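Local coordinates for catabolite control protein A (Lactococcus lactis, PDB 2O20) that binds regulatory DNA as a LacI-family transcription factor and probably acts as a global regulator of carbon catabolite repression and activation, at residues 67-72 with 110-115; 123-128 with 145-150; 86-91 with 301-306. The protein carries 1 engineered substitution. All blocks are in the same frame, centred on the assembly; numbering follows the deposited sequence. Where two conformers were deposited one is given.

From the N terminus, strand 65-70 enters contact 1, and helix 76-91, which follows it, carries the first half of contact 3. Contact 1 closes when the chain reaches helix 105-118. Contact 2 opens next, on strand 122-125, and closes on strand 145-148. Contact 3 closes last, at helix 294-309, over two hundred residues after it opened. Contacts 1 and 3 therefore cross along the chain, and contact 2 lies wholly within the span of contact 3. In space the sheet joins them. Strands 65-70 and 122-125 are neighbours, linking contacts 1 and 2, while Ala-301 and Leu-305 of contact 3 pack on valines of contact 2.

Contact 1 (67-72 with 110-115); sequences GVILPT and KVLETF
The ring of Phe-115 has Gly-67 CA over one face, in a CH-pi contact 3.8 Å from CA to the ring centroid. On the opposite face lies Val-111 CG1, one helical turn earlier, displaced toward the rim. Val-68 O sits at the edge, in the ring plane. Ile-69 approaches the ring obliquely. Its chi1 of -52° puts CG1 beside the backbone N, where Ile-69 CG1 lies 3.4 Å from Phe-115 CE2. Ile-69 and Val-111 meet tip to tip, with Ile-69 CG1 and CD1 both 3.7 Å from Val-111 CG1. Ile-69 crosses Leu-112 at about a right angle, and Ile-69 CD1 is tightly packed, 3.4 Å from Leu-112 CD2. An alanine in place of Phe-115 would probably open a gap over Gly-67 and leave Ile-69 CG1 without its aromatic neighbour. No hydrogen bond crosses the contact. Beyond it, Phe-115 also packs on Ile-97 and Leu-112 on Leu-138. Strand 67-70 and helix 110-115 run nearly antiparallel, at 173°, with their axes 9.8 Å apart. This is a helix packed on a parallel sheet, as in the alpha/beta sandwich of the periplasmic-binding-protein-like core of LacI-family regulators.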
loop_
_atom_site.group_PDB
_atom_site.type_symbol
_atom_site.label_atom_id
_atom_site.label_comp_id
_atom_site.label_asym_id
_atom_site.label_seq_id
_atom_site.Cartn_x
_atom_site.Cartn_y
_atom_site.Cartn_z
ATOM N N GLY D 67 -18.347 10.759 -3.920
ATOM C CA GLY D 67 -18.256 9.348 -3.499
ATOM C C GLY D 67 -17.199 8.612 -4.311
ATOM O O GLY D 67 -17.229 8.625 -5.540
ATOM N N VAL D 68 -16.283 7.927 -3.625
ATOM C CA VAL D 68 -15.224 7.135 -4.299
ATOM C C VAL D 68 -15.271 5.699 -3.810
ATOM O O VAL D 68 -15.098 5.426 -2.622
ATOM C CB VAL D 68 -13.802 7.717 -4.028
ATOM C CG1 VAL D 68 -12.741 6.981 -4.834
ATOM C CG2 VAL D 68 -13.757 9.227 -4.316
ATOM N N ILE D 69 -15.465 4.785 -4.749
ATOM C CA ILE D 69 -15.553 3.357 -4.479
ATOM C C ILE D 69 -14.311 2.712 -5.043
ATOM O O ILE D 69 -13.979 2.938 -6.203
ATOM C CB ILE D 69 -16.764 2.711 -5.162
ATOM C CG1 ILE D 69 -18.011 3.498 -4.800
ATOM C CG2 ILE D 69 -16.863 1.213 -4.734
ATOM C CD1 ILE D 69 -19.251 3.071 -5.472
ATOM N N LEU D 70 -13.630 1.928 -4.206
ATOM C CA LEU D 70 -12.441 1.172 -4.635
ATOM C C LEU D 70 -12.457 -0.165 -3.920
ATOM O O LEU D 70 -13.080 -0.271 -2.866
ATOM C CB LEU D 70 -11.134 1.938 -4.318
ATOM C CG LEU D 70 -10.797 2.261 -2.853
ATOM C CD1 LEU D 70 -9.273 2.606 -2.691
ATOM C CD2 LEU D 70 -11.620 3.407 -2.276
ATOM N N PRO D 71 -11.850 -1.206 -4.521
ATOM C CA PRO D 71 -11.846 -2.519 -3.848
ATOM C C PRO D 71 -11.271 -2.452 -2.423
ATOM O O PRO D 71 -11.905 -2.889 -1.462
ATOM C CB PRO D 71 -10.958 -3.342 -4.770
ATOM C CG PRO D 71 -11.254 -2.786 -6.089
ATOM C CD PRO D 71 -11.282 -1.323 -5.871
ATOM N N THR D 72 -10.076 -1.889 -2.288
ATOM C CA THR D 72 -9.478 -1.737 -0.956
ATOM C C THR D 72 -8.376 -0.686 -0.941
ATOM O O THR D 72 -7.617 -0.525 -1.892
ATOM C CB THR D 72 -8.925 -3.094 -0.394
ATOM O OG1 THR D 72 -8.329 -2.904 0.900
ATOM C CG2 THR D 72 -7.912 -3.692 -1.337
ATOM N N LYS D 110 -24.586 -2.011 -1.995
ATOM C CA LYS D 110 -24.841 -1.365 -0.714
ATOM C C LYS D 110 -24.154 0.009 -0.650
ATOM O O LYS D 110 -24.758 0.982 -0.214
ATOM C CB LYS D 110 -24.383 -2.258 0.441
ATOM C CG LYS D 110 -25.245 -3.496 0.603
ATOM C CD LYS D 110 -24.729 -4.459 1.664
ATOM C CE LYS D 110 -24.844 -3.874 3.067
ATOM N NZ LYS D 110 -24.577 -4.916 4.097
ATOM N N VAL D 111 -22.906 0.078 -1.107
ATOM C CA VAL D 111 -22.148 1.349 -1.116
ATOM C C VAL D 111 -22.894 2.436 -1.914
ATOM O O VAL D 111 -23.104 3.552 -1.415
ATOM C CB VAL D 111 -20.697 1.150 -1.636
ATOM C CG1 VAL D 111 -20.024 2.488 -1.922
ATOM C CG2 VAL D 111 -19.876 0.348 -0.619
ATOM N N LEU D 112 -23.320 2.107 -3.131
ATOM C CA LEU D 112 -24.140 3.028 -3.944
ATOM C C LEU D 112 -25.459 3.471 -3.298
ATOM O O LEU D 112 -25.876 4.618 -3.455
ATOM C CB LEU D 112 -24.449 2.426 -5.308
ATOM C CG LEU D 112 -23.285 2.202 -6.262
ATOM C CD1 LEU D 112 -23.838 1.676 -7.580
ATOM C CD2 LEU D 112 -22.505 3.469 -6.496
ATOM N N GLU D 113 -26.115 2.576 -2.572
ATOM C CA GLU D 113 -27.308 2.955 -1.826
ATOM C C GLU D 113 -26.976 4.032 -0.819
ATOM O O GLU D 113 -27.697 5.019 -0.694
ATOM C CB GLU D 113 -27.919 1.750 -1.094
ATOM C CG GLU D 113 -28.583 0.759 -2.017
ATOM C CD GLU D 113 -29.240 -0.418 -1.293
ATOM O OE1 GLU D 113 -28.935 -0.669 -0.097
ATOM O OE2 GLU D 113 -30.070 -1.096 -1.942
ATOM N N THR D 114 -25.879 3.831 -0.096
ATOM C CA THR D 114 -25.453 4.790 0.904
ATOM C C THR D 114 -25.083 6.119 0.245
ATOM O O THR D 114 -25.450 7.174 0.764
ATOM C CB THR D 114 -24.303 4.242 1.751
ATOM O OG1 THR D 114 -24.734 3.036 2.397
ATOM C CG2 THR D 114 -23.895 5.244 2.818
ATOM N N PHE D 115 -24.377 6.068 -0.892
ATOM C CA PHE D 115 -24.034 7.279 -1.672
ATOM C C PHE D 115 -25.275 8.023 -2.198
ATOM O O PHE D 115 -25.391 9.235 -2.050
ATOM C CB PHE D 115 -23.129 6.922 -2.881
ATOM C CG PHE D 115 -21.664 6.672 -2.545
ATOM C CD1 PHE D 115 -21.185 6.653 -1.239
ATOM C CD2 PHE D 115 -20.781 6.404 -3.571
ATOM C CE1 PHE D 115 -19.838 6.403 -0.969
ATOM C CE2 PHE D 115 -19.440 6.144 -3.321
ATOM C CZ PHE D 115 -18.965 6.158 -2.012
#

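Contact 2 (123-128 with 145-150); sequences IVYMGS and VVLVGT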
loop_
_atom_site.group_PDB
_atom_site.type_symbol
_atom_site.label_atom_id
_atom_site.label_comp_id
_atom_site.label_asym_id
_atom_site.label_seq_id
_atom_site.Cartn_x
_atom_site.Cartn_y
_atom_site.Cartn_z
ATOM N N ILE D 123 -19.648 10.493 -8.464
ATOM C CA ILE D 123 -19.020 9.214 -8.079
ATOM C C ILE D 123 -17.796 8.919 -8.963
ATOM O O ILE D 123 -17.864 9.017 -10.178
ATOM C CB ILE D 123 -20.069 8.022 -8.171
ATOM C CG1 ILE D 123 -21.149 8.206 -7.112
ATOM C CG2 ILE D 123 -19.421 6.675 -7.954
ATOM C CD1 ILE D 123 -22.411 7.401 -7.333
ATOM N N VAL D 124 -16.692 8.540 -8.332
ATOM C CA VAL D 124 -15.565 7.919 -9.019
ATOM C C VAL D 124 -15.570 6.430 -8.673
ATOM O O VAL D 124 -15.568 6.069 -7.499
ATOM C CB VAL D 124 -14.221 8.513 -8.571
ATOM C CG1 VAL D 124 -13.045 7.827 -9.293
ATOM C CG2 VAL D 124 -14.191 10.044 -8.768
ATOM N N TYR D 125 -15.602 5.586 -9.708
ATOM C CA TYR D 125 -15.599 4.135 -9.534
ATOM C C TYR D 125 -14.294 3.504 -9.987
ATOM O O TYR D 125 -13.826 3.752 -11.089
ATOM C CB TYR D 125 -16.724 3.504 -10.347
ATOM C CG TYR D 125 -16.739 1.991 -10.282
ATOM C CD1 TYR D 125 -17.439 1.324 -9.289
ATOM C CD2 TYR D 125 -16.011 1.229 -11.203
ATOM C CE1 TYR D 125 -17.428 -0.062 -9.214
ATOM C CE2 TYR D 125 -15.996 -0.175 -11.133
ATOM C CZ TYR D 125 -16.691 -0.806 -10.147
ATOM O OH TYR D 125 -16.683 -2.203 -10.098
ATOM N N MET D 126 -13.778 2.624 -9.134
ATOM C CA MET D 126 -12.608 1.807 -9.405
ATOM C C MET D 126 -12.985 0.386 -9.005
ATOM O O MET D 126 -13.715 0.189 -8.050
ATOM C CB MET D 126 -11.418 2.280 -8.556
ATOM C CG MET D 126 -10.665 3.499 -9.042
ATOM S SD MET D 126 -9.532 4.078 -7.735
ATOM C CE MET D 126 -10.594 5.213 -6.893
ATOM N N GLY D 127 -12.506 -0.596 -9.757
ATOM C CA GLY D 127 -12.817 -2.002 -9.493
ATOM C C GLY D 127 -12.681 -2.792 -10.778
ATOM O O GLY D 127 -12.452 -2.217 -11.836
ATOM N N SER D 128 -12.828 -4.109 -10.701
ATOM C CA SER D 128 -12.518 -4.964 -11.852
ATOM C C SER D 128 -13.396 -4.627 -13.051
ATOM O O SER D 128 -12.907 -4.606 -14.184
ATOM C CB SER D 128 -12.640 -6.443 -11.479
ATOM O OG SER D 128 -13.882 -6.719 -10.855
ATOM N N VAL D 145 -20.856 10.150 -12.949
ATOM C CA VAL D 145 -19.903 9.088 -12.592
ATOM C C VAL D 145 -18.784 9.015 -13.642
ATOM O O VAL D 145 -19.018 9.242 -14.848
ATOM C CB VAL D 145 -20.641 7.712 -12.441
ATOM C CG1 VAL D 145 -21.501 7.445 -13.641
ATOM C CG2 VAL D 145 -19.681 6.561 -12.230
ATOM N N VAL D 146 -17.568 8.776 -13.172
ATOM C CA VAL D 146 -16.413 8.519 -14.031
ATOM C C VAL D 146 -15.748 7.206 -13.547
ATOM O O VAL D 146 -15.568 7.009 -12.351
ATOM C CB VAL D 146 -15.393 9.656 -13.968
ATOM C CG1 VAL D 146 -14.229 9.407 -14.971
ATOM C CG2 VAL D 146 -16.090 10.998 -14.257
ATOM N N LEU D 147 -15.407 6.331 -14.490
ATOM C CA LEU D 147 -14.671 5.083 -14.212
ATOM C C LEU D 147 -13.170 5.315 -14.385
ATOM O O LEU D 147 -12.761 6.037 -15.303
ATOM C CB LEU D 147 -15.145 3.972 -15.163
ATOM C CG LEU D 147 -16.658 3.809 -15.422
ATOM C CD1 LEU D 147 -16.897 2.766 -16.481
ATOM C CD2 LEU D 147 -17.472 3.473 -14.153
ATOM N N VAL D 148 -12.352 4.720 -13.514
ATOM C CA VAL D 148 -10.889 4.768 -13.627
ATOM C C VAL D 148 -10.309 3.345 -13.562
ATOM O O VAL D 148 -10.604 2.591 -12.620
ATOM C CB VAL D 148 -10.228 5.635 -12.517
ATOM C CG1 VAL D 148 -8.742 5.881 -12.845
ATOM C CG2 VAL D 148 -10.993 6.975 -12.310
ATOM N N GLY D 149 -9.529 2.965 -14.576
ATOM C CA GLY D 149 -8.915 1.644 -14.638
ATOM C C GLY D 149 -9.838 0.570 -15.178
ATOM O O GLY D 149 -9.471 -0.616 -15.213
ATOM N N THR D 150 -11.045 0.964 -15.586
ATOM C CA THR D 150 -11.957 0.043 -16.268
ATOM C C THR D 150 -12.733 0.779 -17.351
ATOM O O THR D 150 -12.791 2.016 -17.369
ATOM C CB THR D 150 -12.883 -0.712 -15.269
ATOM O OG1 THR D 150 -13.544 -1.811 -15.940
ATOM C CG2 THR D 150 -13.896 0.234 -14.611
HETATM O O HOH W 1 -10.507 0.141 -11.694
HETATM O O HOH W 2 -10.143 -3.016 -13.903
#
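Ile-123 to Tyr-125 and Val-145 to Leu-147 pair as neighbouring parallel strands, their axes 4.8 Å apart and inclined at 22°. Three backbone hydrogen bonds join them: Val-146 N to Ile-123 O, Tyr-125 N to Val-146 O, and Val-148 N to Tyr-125 O, each 3.0 Å.

Val-124 and Val-146 face one side of the sheet, where helix 294-309 packs through Leu-305. Val-124 CG1 reaches Val-148 CG2 at 3.7 Å. Met-126 lies beside Val-148, both pointing the same way, with Met-126 CG 4.1 Å from Val-148 CB. Ile-123, Tyr-125, Val-145 and Leu-147 face the other side.

With CG anti to the backbone N (chi1 177°), the Tyr-125 ring meets Thr-150 CG2 at its edge, near its plane, 4.1 Å from Tyr-125 CE2. Leu-147 CD2 approaches that ring obliquely. The Tyr-125 hydroxyl is hydrogen-bonded to Glu-108, and Thr-150 OG1 to Glu-194.

Past the strands, water bridges the backbones. It accepts from Gly-127 N and donates to Val-148 O, at 2.6 Å from that oxygen. At the phi and psi of Gly-127 a side chain would run into the preceding carbonyl O and into Tyr-125 OH, which favours glycine there.

The two strands and helix 132-141 between them form a beta-alpha-beta unit, a repeating element of the parallel sheet in this Rossmann-like, periplasmic-binding-protein fold.

Contact 3 (86-91 with 301-306); sequences DDIASM and AMRLLT. Engineered in segment 86-91: Ala-89 (natural residue Asp).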
loop_
_atom_site.group_PDB
_atom_site.type_symbol
_atom_site.label_atom_id
_atom_site.label_comp_id
_atom_site.label_asym_id
_atom_site.label_seq_id
_atom_site.Cartn_x
_atom_site.Cartn_y
_atom_site.Cartn_z
ATOM N N ASP D 86 -8.271 12.977 -4.694
ATOM C CA ASP D 86 -8.292 13.780 -3.466
ATOM C C ASP D 86 -7.717 15.191 -3.657
ATOM O O ASP D 86 -8.297 16.175 -3.200
ATOM C CB ASP D 86 -7.521 13.023 -2.383
ATOM C CG ASP D 86 -7.590 13.680 -1.013
ATOM O OD1 ASP D 86 -6.526 13.808 -0.359
ATOM O OD2 ASP D 86 -8.699 14.031 -0.584
ATOM N N ASP D 87 -6.561 15.284 -4.323
ATOM C CA ASP D 87 -5.915 16.558 -4.542
ATOM C C ASP D 87 -6.767 17.546 -5.350
ATOM O O ASP D 87 -6.829 18.754 -5.005
ATOM C CB ASP D 87 -4.533 16.347 -5.159
ATOM C CG ASP D 87 -3.493 15.933 -4.117
ATOM O OD1 ASP D 87 -3.897 15.736 -2.943
ATOM O OD2 ASP D 87 -2.290 15.765 -4.481
ATOM N N ILE D 88 -7.428 17.048 -6.396
ATOM C CA ILE D 88 -8.253 17.898 -7.234
ATOM C C ILE D 88 -9.548 18.305 -6.526
ATOM O O ILE D 88 -9.991 19.477 -6.604
ATOM C CB ILE D 88 -8.565 17.219 -8.602
ATOM C CG1 ILE D 88 -7.265 16.962 -9.400
ATOM C CG2 ILE D 88 -9.570 18.061 -9.419
ATOM C CD1 ILE D 88 -6.639 18.223 -9.969
ATOM N N ALA D 89 -10.167 17.355 -5.841
ATOM C CA ALA D 89 -11.384 17.641 -5.076
ATOM C C ALA D 89 -11.107 18.626 -3.913
ATOM O O ALA D 89 -11.850 19.587 -3.696
ATOM C CB ALA D 89 -11.996 16.332 -4.544
ATOM N N SER D 90 -10.011 18.414 -3.196
ATOM C CA SER D 90 -9.624 19.300 -2.105
ATOM C C SER D 90 -9.282 20.752 -2.529
ATOM O O SER D 90 -9.452 21.701 -1.740
ATOM C CB SER D 90 -8.459 18.682 -1.333
ATOM O OG SER D 90 -8.893 17.481 -0.718
ATOM N N MET D 91 -8.836 20.926 -3.767
ATOM C CA MET D 91 -8.592 22.244 -4.334
ATOM C C MET D 91 -9.863 23.103 -4.333
ATOM O O MET D 91 -9.797 24.322 -4.168
ATOM C CB MET D 91 -8.076 22.075 -5.760
ATOM C CG MET D 91 -7.645 23.334 -6.439
ATOM S SD MET D 91 -6.662 22.980 -7.908
ATOM C CE MET D 91 -7.778 21.966 -8.869
ATOM N N ALA D 301 -9.474 12.137 -14.017
ATOM C CA ALA D 301 -10.840 11.702 -13.759
ATOM C C ALA D 301 -11.609 12.715 -12.930
ATOM O O ALA D 301 -12.791 12.993 -13.196
ATOM C CB ALA D 301 -10.836 10.377 -13.046
ATOM N N MET D 302 -10.966 13.256 -11.898
ATOM C CA MET D 302 -11.667 14.193 -11.010
ATOM C C MET D 302 -11.926 15.557 -11.727
ATOM O O MET D 302 -12.964 16.207 -11.512
ATOM C CB MET D 302 -10.908 14.337 -9.679
ATOM C CG MET D 302 -11.667 15.083 -8.610
ATOM S SD MET D 302 -13.251 14.354 -8.086
ATOM C CE MET D 302 -14.357 15.720 -8.429
ATOM N N ARG D 303 -11.015 15.948 -12.614
ATOM C CA ARG D 303 -11.206 17.141 -13.464
ATOM C C ARG D 303 -12.438 16.994 -14.353
ATOM O O ARG D 303 -13.229 17.944 -14.506
ATOM C CB ARG D 303 -9.962 17.415 -14.320
ATOM C CG ARG D 303 -8.861 18.115 -13.572
ATOM C CD ARG D 303 -7.659 18.393 -14.450
ATOM N NE ARG D 303 -6.497 18.707 -13.621
ATOM C CZ ARG D 303 -5.317 18.100 -13.677
ATOM N NH1 ARG D 303 -5.077 17.127 -14.566
ATOM N NH2 ARG D 303 -4.354 18.495 -12.843
ATOM N N LEU D 304 -12.597 15.798 -14.935
ATOM C CA LEU D 304 -13.720 15.499 -15.796
ATOM C C LEU D 304 -15.006 15.520 -14.955
ATOM O O LEU D 304 -15.980 16.189 -15.303
ATOM C CB LEU D 304 -13.511 14.139 -16.494
ATOM C CG LEU D 304 -14.610 13.606 -17.427
ATOM C CD1 LEU D 304 -14.925 14.600 -18.461
ATOM C CD2 LEU D 304 -14.193 12.312 -18.095
ATOM N N LEU D 305 -14.995 14.812 -13.831
ATOM C CA LEU D 305 -16.169 14.771 -12.953
ATOM C C LEU D 305 -16.610 16.188 -12.487
ATOM O O LEU D 305 -17.790 16.448 -12.355
ATOM C CB LEU D 305 -15.942 13.859 -11.745
ATOM C CG LEU D 305 -17.144 13.582 -10.810
ATOM C CD1 LEU D 305 -18.352 12.926 -11.531
ATOM C CD2 LEU D 305 -16.734 12.728 -9.639
ATOM N N THR D 306 -15.644 17.062 -12.216
ATOM C CA THR D 306 -15.897 18.418 -11.786
ATOM C C THR D 306 -16.768 19.129 -12.821
ATOM O O THR D 306 -17.725 19.842 -12.461
ATOM C CB THR D 306 -14.564 19.188 -11.534
ATOM O OG1 THR D 306 -13.882 18.583 -10.440
ATOM C CG2 THR D 306 -14.817 20.658 -11.146
#
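Ile-88 and Met-302 lie alongside one another, pointing opposite ways, where two helices pack on one face of the parallel sheet, in the periplasmic-binding-protein-like domain of this regulator. The axes of helix segments 86-91 and 301-306 are 9.0 Å apart and run at 37° to each other. Ile-88 has the largest share of the contact. Its CG2 stands anti to the backbone N and lies 3.7 Å from Met-302 CG. Ile-88 CB is almost as near to that atom.

Met-302 has CG anti to its own backbone N. The bend at chi2 (61°) places Met-302 SD, which lies 4.2 Å from Ala-89 CB; the chain turns again at chi3. Ala-89 is an engineered substitution; the natural residue is Asp. Ala-89 CB also touches Met-96 of strand 95-100.

On the solvent side, Arg-303 crosses Ile-88 at about a right angle. The arginine chain is stretched out as far as NE. The chi2 of Ile-88 (-72°) turns CD1 to the Arg-303 side. There Ile-88 CD1 approaches the guanidinium obliquely, 3.7 Å from both NE and NH2 of Arg-303. The contact is between a methyl and a charged group, so it is van der Waals in kind.

No hydrogen bond runs between segments 86-91 and 301-306. Beyond them, Asp-87 OD2 links the two helices through the hydroxyl of Tyr-295, at the start of helix 294-309. Asp-86 stands at the subunit interface, packing on Asn-100 of the second subunit.

Near the packed pair, Thr-306 bonds back to its own helix. Thr-306 OG1 donates to Met-302 O at 2.8 Å, while Thr-306 N reaches this oxygen from the opposite face of the carbonyl plane.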